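Local coordinates for protein 4-alpha-glucanotransferase (Aquifex aeolicus, PDB 1TZ7) that belongs to the amylomaltases, also known as disproportionating enzymes, a family built around an eight-stranded parallel beta/alpha barrel, at residues S76-N81 against S402-P407; A467-P472 against G477-R482. All blocks are in the same frame, centred on the assembly; numbering follows the deposited sequence.

Contact 1: residues S76-N81 against S402-P407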
ATOM      1  N   SER A  76       6.570   3.106   7.543  1.00 32.05           N
ATOM      2  CA  SER A  76       5.307   3.267   6.818  1.00 27.75           C
ATOM      3  C   SER A  76       5.492   2.924   5.344  1.00 31.87           C
ATOM      4  O   SER A  76       6.415   3.417   4.701  1.00 28.92           O
ATOM      5  CB  SER A  76       4.789   4.700   6.954  1.00 32.65           C
ATOM      6  OG  SER A  76       3.598   4.886   6.196  1.00 35.14           O
ATOM      7  N   PRO A  77       4.609   2.074   4.810  1.00 26.71           N
ATOM      8  CA  PRO A  77       4.584   1.778   3.376  1.00 31.89           C
ATOM      9  C   PRO A  77       4.265   3.001   2.512  1.00 33.35           C
ATOM     10  O   PRO A  77       4.493   2.969   1.302  1.00 28.57           O
ATOM     11  CB  PRO A  77       3.456   0.739   3.253  1.00 31.05           C
ATOM     12  CG  PRO A  77       3.264   0.209   4.618  1.00 35.19           C
ATOM     13  CD  PRO A  77       3.579   1.319   5.542  1.00 27.46           C
ATOM     14  N   TYR A  78       3.733   4.055   3.131  1.00 34.08           N
ATOM     15  CA  TYR A  78       3.243   5.219   2.393  1.00 32.91           C
ATOM     16  C   TYR A  78       4.245   6.373   2.414  1.00 32.04           C
ATOM     17  O   TYR A  78       3.959   7.455   1.909  1.00 38.79           O
ATOM     18  CB  TYR A  78       1.902   5.687   2.968  1.00 33.15           C
ATOM     19  CG  TYR A  78       0.805   4.652   2.868  1.00 35.65           C
ATOM     20  CD1 TYR A  78      -0.024   4.594   1.751  1.00 37.79           C
ATOM     21  CD2 TYR A  78       0.599   3.729   3.887  1.00 36.24           C
ATOM     22  CE1 TYR A  78      -1.036   3.638   1.653  1.00 38.24           C
ATOM     23  CE2 TYR A  78      -0.409   2.770   3.799  1.00 35.25           C
ATOM     24  CZ  TYR A  78      -1.221   2.731   2.683  1.00 37.65           C
ATOM     25  OH  TYR A  78      -2.215   1.790   2.597  1.00 37.30           O
ATOM     26  N   SER A  79       5.420   6.133   2.998  1.00 32.16           N
ATOM     27  CA  SER A  79       6.497   7.130   3.008  1.00 33.07           C
ATOM     28  C   SER A  79       7.834   6.481   2.642  1.00 27.13           C
ATOM     29  O   SER A  79       8.628   6.119   3.518  1.00 34.34           O
ATOM     30  CB  SER A  79       6.590   7.803   4.377  1.00 30.21           C
ATOM     31  OG  SER A  79       7.353   8.989   4.307  1.00 37.98           O
ATOM     32  N   SER A  80       8.071   6.344   1.341  1.00 34.69           N
ATOM     33  CA  SER A  80       9.162   5.528   0.824  1.00 29.91           C
ATOM     34  C   SER A  80      10.096   6.379  -0.026  1.00 30.93           C
ATOM     35  O   SER A  80       9.697   7.414  -0.551  1.00 33.47           O
ATOM     36  CB  SER A  80       8.594   4.379  -0.031  1.00 30.37           C
ATOM     37  OG  SER A  80       9.627   3.583  -0.577  1.00 29.22           O
ATOM     38  N   ASN A  81      11.338   5.934  -0.168  1.00 22.62           N
ATOM     39  CA  ASN A  81      12.270   6.589  -1.077  1.00 21.60           C
ATOM     40  C   ASN A  81      12.078   6.167  -2.557  1.00 22.15           C
ATOM     41  O   ASN A  81      12.877   6.522  -3.410  1.00 27.43           O
ATOM     42  CB  ASN A  81      13.736   6.365  -0.627  1.00 25.10           C
ATOM     43  CG  ASN A  81      14.111   4.880  -0.515  1.00 29.03           C
ATOM     44  OD1 ASN A  81      13.516   4.023  -1.162  1.00 37.22           O
ATOM     45  ND2 ASN A  81      15.112   4.585   0.316  1.00 39.15           N
ATOM     46  N   SER A 402     -13.192  -3.425   8.151  1.00 31.42           N
ATOM     47  CA  SER A 402     -12.355  -2.335   8.625  1.00 28.83           C
ATOM     48  C   SER A 402     -11.085  -2.267   7.776  1.00 32.32           C
ATOM     49  O   SER A 402     -10.868  -3.111   6.898  1.00 31.37           O
ATOM     50  CB  SER A 402     -12.007  -2.532  10.111  1.00 32.21           C
ATOM     51  OG  SER A 402     -11.329  -3.753  10.324  1.00 28.46           O
ATOM     52  N   THR A 403     -10.261  -1.257   8.020  1.00 32.71           N
ATOM     53  CA  THR A 403      -9.021  -1.088   7.259  1.00 32.79           C
ATOM     54  C   THR A 403      -7.828  -0.984   8.176  1.00 32.84           C
ATOM     55  O   THR A 403      -7.959  -0.967   9.398  1.00 28.34           O
ATOM     56  CB  THR A 403      -9.087   0.178   6.364  1.00 37.67           C
ATOM     57  OG1 THR A 403      -9.040   1.362   7.177  1.00 31.89           O
ATOM     58  CG2 THR A 403     -10.430   0.273   5.626  1.00 33.63           C
ATOM     59  N   HIS A 404      -6.660  -0.899   7.570  1.00 25.93           N
ATOM     60  CA  HIS A 404      -5.418  -0.848   8.295  1.00 30.48           C
ATOM     61  C   HIS A 404      -5.214   0.475   9.072  1.00 25.42           C
ATOM     62  O   HIS A 404      -4.366   0.552   9.950  1.00 28.27           O
ATOM     63  CB  HIS A 404      -4.281  -1.063   7.339  1.00 34.32           C
ATOM     64  CG  HIS A 404      -4.128   0.018   6.312  1.00 41.39           C
ATOM     65  ND1 HIS A 404      -5.116   0.405   5.444  1.00 42.44           N
ATOM     66  CD2 HIS A 404      -3.085   0.772   6.027  1.00 42.00           C
ATOM     67  CE1 HIS A 404      -4.650   1.376   4.672  1.00 39.70           C
ATOM     68  NE2 HIS A 404      -3.428   1.607   5.008  1.00 50.38           N
ATOM     69  N   ASP A 405      -5.996   1.499   8.736  1.00 30.71           N
ATOM     70  CA  ASP A 405      -5.949   2.783   9.466  1.00 27.97           C
ATOM     71  C   ASP A 405      -6.890   2.781  10.681  1.00 31.99           C
ATOM     72  O   ASP A 405      -6.963   3.754  11.412  1.00 29.53           O
ATOM     73  CB  ASP A 405      -6.327   3.935   8.536  1.00 36.48           C
ATOM     74  CG  ASP A 405      -5.257   4.232   7.518  1.00 33.18           C
ATOM     75  OD1 ASP A 405      -4.060   4.237   7.891  1.00 33.78           O
ATOM     76  OD2 ASP A 405      -5.515   4.474   6.323  1.00 52.36           O
ATOM     77  N   LEU A 406      -7.602   1.680  10.875  1.00 30.12           N
ATOM     78  CA  LEU A 406      -8.667   1.610  11.864  1.00 28.09           C
ATOM     79  C   LEU A 406      -8.372   0.510  12.851  1.00 29.82           C
ATOM     80  O   LEU A 406      -7.633  -0.422  12.544  1.00 33.15           O
ATOM     81  CB  LEU A 406     -10.000   1.317  11.174  1.00 35.85           C
ATOM     82  CG  LEU A 406     -10.860   2.504  10.723  1.00 50.02           C
ATOM     83  CD1 LEU A 406     -10.018   3.680  10.269  1.00 58.83           C
ATOM     84  CD2 LEU A 406     -11.797   2.060   9.614  1.00 30.88           C
ATOM     85  N   PRO A 407      -8.966   0.593  14.033  1.00 30.46           N
ATOM     86  CA  PRO A 407      -8.984  -0.551  14.938  1.00 29.66           C
ATOM     87  C   PRO A 407      -9.787  -1.679  14.309  1.00 33.16           C
ATOM     88  O   PRO A 407     -10.753  -1.400  13.601  1.00 31.09           O
ATOM     89  CB  PRO A 407      -9.677  -0.006  16.206  1.00 31.15           C
ATOM     90  CG  PRO A 407     -10.327   1.277  15.810  1.00 40.24           C
ATOM     91  CD  PRO A 407      -9.678   1.761  14.575  1.00 36.91           C
TER

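Contact 2: residues A467-P472 against G477-R482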
ATOM      1  N   ALA A 467      -4.181  -5.566  17.861  1.00 25.34           N
ATOM      2  CA  ALA A 467      -3.812  -6.015  16.511  1.00 25.24           C
ATOM      3  C   ALA A 467      -4.018  -4.911  15.459  1.00 29.75           C
ATOM      4  O   ALA A 467      -4.000  -5.177  14.263  1.00 30.25           O
ATOM      5  CB  ALA A 467      -4.614  -7.252  16.135  1.00 29.29           C
ATOM      6  N   ARG A 468      -4.208  -3.679  15.916  1.00 30.71           N
ATOM      7  CA  ARG A 468      -4.353  -2.543  15.008  1.00 29.72           C
ATOM      8  C   ARG A 468      -3.060  -2.329  14.205  1.00 25.54           C
ATOM      9  O   ARG A 468      -1.972  -2.259  14.770  1.00 26.52           O
ATOM     10  CB  ARG A 468      -4.690  -1.278  15.794  1.00 32.40           C
ATOM     11  CG  ARG A 468      -5.036  -0.091  14.925  1.00 35.34           C
ATOM     12  CD  ARG A 468      -5.581   1.113  15.702  1.00 31.13           C
ATOM     13  NE  ARG A 468      -5.871   2.233  14.814  1.00 32.73           N
ATOM     14  CZ  ARG A 468      -6.548   3.314  15.167  1.00 32.53           C
ATOM     15  NH1 ARG A 468      -7.016   3.440  16.401  1.00 32.01           N
ATOM     16  NH2 ARG A 468      -6.760   4.277  14.282  1.00 29.55           N
ATOM     17  N   MET A 469      -3.194  -2.227  12.895  1.00 25.30           N
ATOM     18  CA  MET A 469      -2.041  -2.090  12.021  1.00 29.54           C
ATOM     19  C   MET A 469      -1.448  -0.682  12.124  1.00 28.48           C
ATOM     20  O   MET A 469      -0.258  -0.525  12.366  1.00 34.18           O
ATOM     21  CB  MET A 469      -2.433  -2.394  10.569  1.00 28.67           C
ATOM     22  CG  MET A 469      -1.250  -2.567   9.628  1.00 32.22           C
ATOM     23  SD  MET A 469      -0.119  -3.909  10.132  1.00 31.74           S
ATOM     24  CE  MET A 469       0.614  -4.337   8.533  1.00 33.05           C
ATOM     25  N   ASN A 470      -2.287   0.338  11.947  1.00 30.35           N
ATOM     26  CA  ASN A 470      -1.813   1.736  11.969  1.00 29.90           C
ATOM     27  C   ASN A 470      -2.759   2.677  12.703  1.00 31.53           C
ATOM     28  O   ASN A 470      -3.984   2.556  12.602  1.00 29.02           O
ATOM     29  CB  ASN A 470      -1.586   2.250  10.542  1.00 29.81           C
ATOM     30  CG  ASN A 470      -1.113   3.706  10.509  1.00 30.60           C
ATOM     31  OD1 ASN A 470      -0.101   4.052  11.110  1.00 35.27           O
ATOM     32  ND2 ASN A 470      -1.853   4.557   9.800  1.00 33.71           N
ATOM     33  N   TYR A 471      -2.166   3.621  13.436  1.00 30.84           N
ATOM     34  CA  TYR A 471      -2.896   4.674  14.124  1.00 37.50           C
ATOM     35  C   TYR A 471      -2.494   6.026  13.510  1.00 33.38           C
ATOM     36  O   TYR A 471      -1.447   6.570  13.842  1.00 34.74           O
ATOM     37  CB  TYR A 471      -2.540   4.647  15.625  1.00 37.45           C
ATOM     38  CG  TYR A 471      -3.580   5.274  16.547  1.00 38.49           C
ATOM     39  CD1 TYR A 471      -4.079   6.558  16.305  1.00 48.26           C
ATOM     40  CD2 TYR A 471      -4.049   4.586  17.668  1.00 46.96           C
ATOM     41  CE1 TYR A 471      -5.027   7.135  17.153  1.00 58.94           C
ATOM     42  CE2 TYR A 471      -4.996   5.155  18.522  1.00 53.87           C
ATOM     43  CZ  TYR A 471      -5.481   6.428  18.258  1.00 55.70           C
ATOM     44  OH  TYR A 471      -6.417   6.995  19.098  1.00 63.13           O
ATOM     45  N   PRO A 472      -3.321   6.555  12.608  1.00 38.18           N
ATOM     46  CA  PRO A 472      -3.000   7.811  11.915  1.00 44.54           C
ATOM     47  C   PRO A 472      -2.740   8.955  12.889  1.00 50.06           C
ATOM     48  O   PRO A 472      -3.430   9.067  13.907  1.00 44.64           O
ATOM     49  CB  PRO A 472      -4.264   8.090  11.081  1.00 47.12           C
ATOM     50  CG  PRO A 472      -4.922   6.779  10.930  1.00 41.56           C
ATOM     51  CD  PRO A 472      -4.616   6.004  12.176  1.00 40.09           C
ATOM     52  N   GLY A 477       5.375   2.946  16.002  1.00 42.14           N
ATOM     53  CA  GLY A 477       4.672   1.822  16.615  1.00 38.91           C
ATOM     54  C   GLY A 477       3.802   1.056  15.629  1.00 36.43           C
ATOM     55  O   GLY A 477       3.237   0.013  15.964  1.00 35.27           O
ATOM     56  N   ASN A 478       3.703   1.569  14.410  1.00 27.23           N
ATOM     57  CA  ASN A 478       2.732   1.072  13.445  1.00 29.05           C
ATOM     58  C   ASN A 478       3.319   0.020  12.515  1.00 26.07           C
ATOM     59  O   ASN A 478       4.539  -0.158  12.450  1.00 24.79           O
ATOM     60  CB  ASN A 478       2.176   2.231  12.628  1.00 31.20           C
ATOM     61  CG  ASN A 478       1.586   3.316  13.493  1.00 43.16           C
ATOM     62  OD1 ASN A 478       0.615   3.093  14.209  1.00 27.35           O
ATOM     63  ND2 ASN A 478       2.179   4.507  13.439  1.00 34.71           N
ATOM     64  N   TRP A 479       2.431  -0.676  11.797  1.00 26.46           N
ATOM     65  CA  TRP A 479       2.814  -1.588  10.712  1.00 27.86           C
ATOM     66  C   TRP A 479       3.504  -2.837  11.228  1.00 26.13           C
ATOM     67  O   TRP A 479       4.202  -3.527  10.477  1.00 30.59           O
ATOM     68  CB  TRP A 479       3.710  -0.872   9.691  1.00 32.65           C
ATOM     69  CG  TRP A 479       3.276   0.524   9.402  1.00 26.43           C
ATOM     70  CD1 TRP A 479       3.898   1.670   9.789  1.00 32.38           C
ATOM     71  CD2 TRP A 479       2.119   0.925   8.671  1.00 25.61           C
ATOM     72  NE1 TRP A 479       3.200   2.765   9.340  1.00 28.54           N
ATOM     73  CE2 TRP A 479       2.100   2.336   8.654  1.00 27.63           C
ATOM     74  CE3 TRP A 479       1.084   0.236   8.024  1.00 32.25           C
ATOM     75  CZ2 TRP A 479       1.097   3.068   8.014  1.00 32.35           C
ATOM     76  CZ3 TRP A 479       0.090   0.964   7.390  1.00 32.34           C
ATOM     77  CH2 TRP A 479       0.106   2.367   7.391  1.00 27.40           C
ATOM     78  N   ARG A 480       3.298  -3.141  12.503  1.00 28.50           N
ATOM     79  CA  ARG A 480       4.042  -4.193  13.156  1.00 28.90           C
ATOM     80  C   ARG A 480       3.228  -5.493  13.327  1.00 26.21           C
ATOM     81  O   ARG A 480       3.804  -6.549  13.555  1.00 24.95           O
ATOM     82  CB  ARG A 480       4.562  -3.704  14.517  1.00 29.71           C
ATOM     83  CG  ARG A 480       5.455  -2.424  14.415  1.00 40.79           C
ATOM     84  CD  ARG A 480       6.384  -2.190  15.609  1.00 40.10           C
ATOM     85  NE  ARG A 480       7.645  -2.792  15.410  1.00 56.21           N
ATOM     86  CZ  ARG A 480       8.848  -2.208  15.327  1.00 53.96           C
ATOM     87  NH1 ARG A 480       9.859  -3.012  15.205  1.00 42.07           N
ATOM     88  NH2 ARG A 480       9.056  -0.882  15.283  1.00 43.33           N
ATOM     89  N   TRP A 481       1.900  -5.416  13.217  1.00 24.80           N
ATOM     90  CA  TRP A 481       1.065  -6.583  13.531  1.00 26.72           C
ATOM     91  C   TRP A 481       1.346  -7.737  12.592  1.00 26.68           C
ATOM     92  O   TRP A 481       1.452  -7.552  11.385  1.00 24.17           O
ATOM     93  CB  TRP A 481      -0.425  -6.261  13.473  1.00 29.86           C
ATOM     94  CG  TRP A 481      -1.259  -7.501  13.712  1.00 32.39           C
ATOM     95  CD1 TRP A 481      -1.481  -8.122  14.911  1.00 29.22           C
ATOM     96  CD2 TRP A 481      -1.939  -8.288  12.726  1.00 28.47           C
ATOM     97  NE1 TRP A 481      -2.270  -9.236  14.731  1.00 27.92           N
ATOM     98  CE2 TRP A 481      -2.567  -9.360  13.400  1.00 34.48           C
ATOM     99  CE3 TRP A 481      -2.093  -8.192  11.333  1.00 31.99           C
ATOM    100  CZ2 TRP A 481      -3.330 -10.321  12.734  1.00 34.12           C
ATOM    101  CZ3 TRP A 481      -2.851  -9.148  10.681  1.00 28.29           C
ATOM    102  CH2 TRP A 481      -3.458 -10.199  11.383  1.00 30.64           C
ATOM    103  N   ARG A 482       1.450  -8.936  13.157  1.00 20.67           N
ATOM    104  CA  ARG A 482       1.568 -10.158  12.368  1.00 27.97           C
ATOM    105  C   ARG A 482       0.616 -11.222  12.883  1.00 28.75           C
ATOM    106  O   ARG A 482       0.272 -11.248  14.071  1.00 25.50           O
ATOM    107  CB  ARG A 482       3.003 -10.695  12.426  1.00 27.35           C
ATOM    108  CG  ARG A 482       4.052  -9.742  11.887  1.00 32.08           C
ATOM    109  CD  ARG A 482       5.217 -10.439  11.195  1.00 32.38           C
ATOM    110  NE  ARG A 482       6.018 -11.231  12.125  1.00 33.80           N
ATOM    111  CZ  ARG A 482       6.658 -12.354  11.801  1.00 27.61           C
ATOM    112  NH1 ARG A 482       7.360 -12.997  12.717  1.00 23.49           N
ATOM    113  NH2 ARG A 482       6.596 -12.837  10.561  1.00 29.22           N
TER

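Contact 1: residues S76-N81 against S402-P407
Two rings, those of Tyr-78 and His-404, meet rim to rim, and neither lies over the face of the other. Their planes are only 23° apart and their centroids 5.5 Å. On one face of the imidazole, displaced toward its rim, sits the carboxylate carbon of the next residue, Asp-405; at the edge of the phenol ring, in its plane, is Ser-76 OG. The side chains approach from opposite directions, so the far end of each does the touching: Tyr-78 OH stands 2.7 Å from His-404 NE2. The phenolic oxygen is hydrogen-bonded to Asp-226 OD1, beyond the two loops. A tyrosine suits this place because its long side chain, stiff in the ring, carries a polar atom from one loop to the other, whose backbones stay well apart. Histidine suits the facing position because it puts a ring nitrogen at the far rim of a flat side chain; its CG is lodged between the backbone N and the carbonyl carbon (chi1 65°). Both side chains also rest on Arg-304 of strand 302-305.

Each ring springs from a type I turn. In the turn from Ser-76 to Ser-79, Pro-77 fits the first corner, and Ser-76 OG accepts the backbone N-H of Tyr-78 at 3.2 Å, forming an ST turn at the base of the aromatic side chain. The turn from Thr-403 to Leu-406 is closed by Leu-406 N donating to Thr-403 O at 3.1 Å. These turns belong to the loops after strands 60-62 and 397-400 of the parallel barrel. Loops following the strands converge at the C-terminal end of a beta/alpha barrel, the end at which enzymes of this fold carry their active sites.

Contact 2: residues A467-P472 against G477-R482
Asn-470 lies side by side with Trp-479, its short side chain laid along the indole. CB comes first, directly over the face of the six-membered ring, 3.7 Å from the centroid in a CH-pi contact. With CG anti to the backbone N (chi1 179°), that carbon follows over the ring, 3.4 Å from Trp-479 CZ2, and the twist about CB-CG (chi2 57°) turns the amide nearly parallel to the indole, the planes 11° apart. At the tip the branches part company. ND2 makes a hydrogen bond with Asp-405 OD1, while OD1 of Asn-470 stays over the indole toward its rim and comes within 3.0 Å of Asn-478 CG. The two amides are turned 77° against each other there and make no hydrogen bond. Asparagine suits the place because its flat amide can stack on the indole and still offer an N-H at its end.

The two segments run roughly antiparallel without forming regular strands; they are the arms of one fold-back in the long loop between helices 457-460 and 491-500, after the barrel's last strand, 452-456. A nearly straight bond from Trp-479 N to Met-469 O, 2.8 Å long, ties the backbones. Next to it the side chain of Asn-478 takes over a backbone's role: its OD1 accepts Tyr-471 N at 2.9 Å, the donor standing well above the amide's carbonyl plane. Met-469, bent at its second torsion, crosses Trp-479 at about a right angle, with CG near the indole and SD 4.1 Å from Trp-481 CB; its flexible, apolar chain can fit between the two tryptophans. Farther along, Ala-467 places its methyl over one face of the Trp-481 indole, CB lying 3.4 Å from NE1, a close approach suited to so small a side chain.

Contacts 1 and 2 have centres about 8 Å apart and touch through both halves of contact 1. Besides the bond between Asp-405 and Asn-470, the turn 403-406 is held by Arg-468, whose NH2 probably donates to Asp-405 O at 2.9 Å. His-404 O packs 3.3 Å from Asn-470 CB. On the other loop, Ser-76 CA lies 3.3 Å from Trp-479 NE1, so the indole on which Asn-470 stacks also abuts the turn that carries Tyr-78. Contact 1 is centred about 7 Å from the centre of the chain, contact 2 about 14 Å. Contact 2 packs against both turns of contact 1, whose loops follow barrel strands and so probably lie at the active-site end.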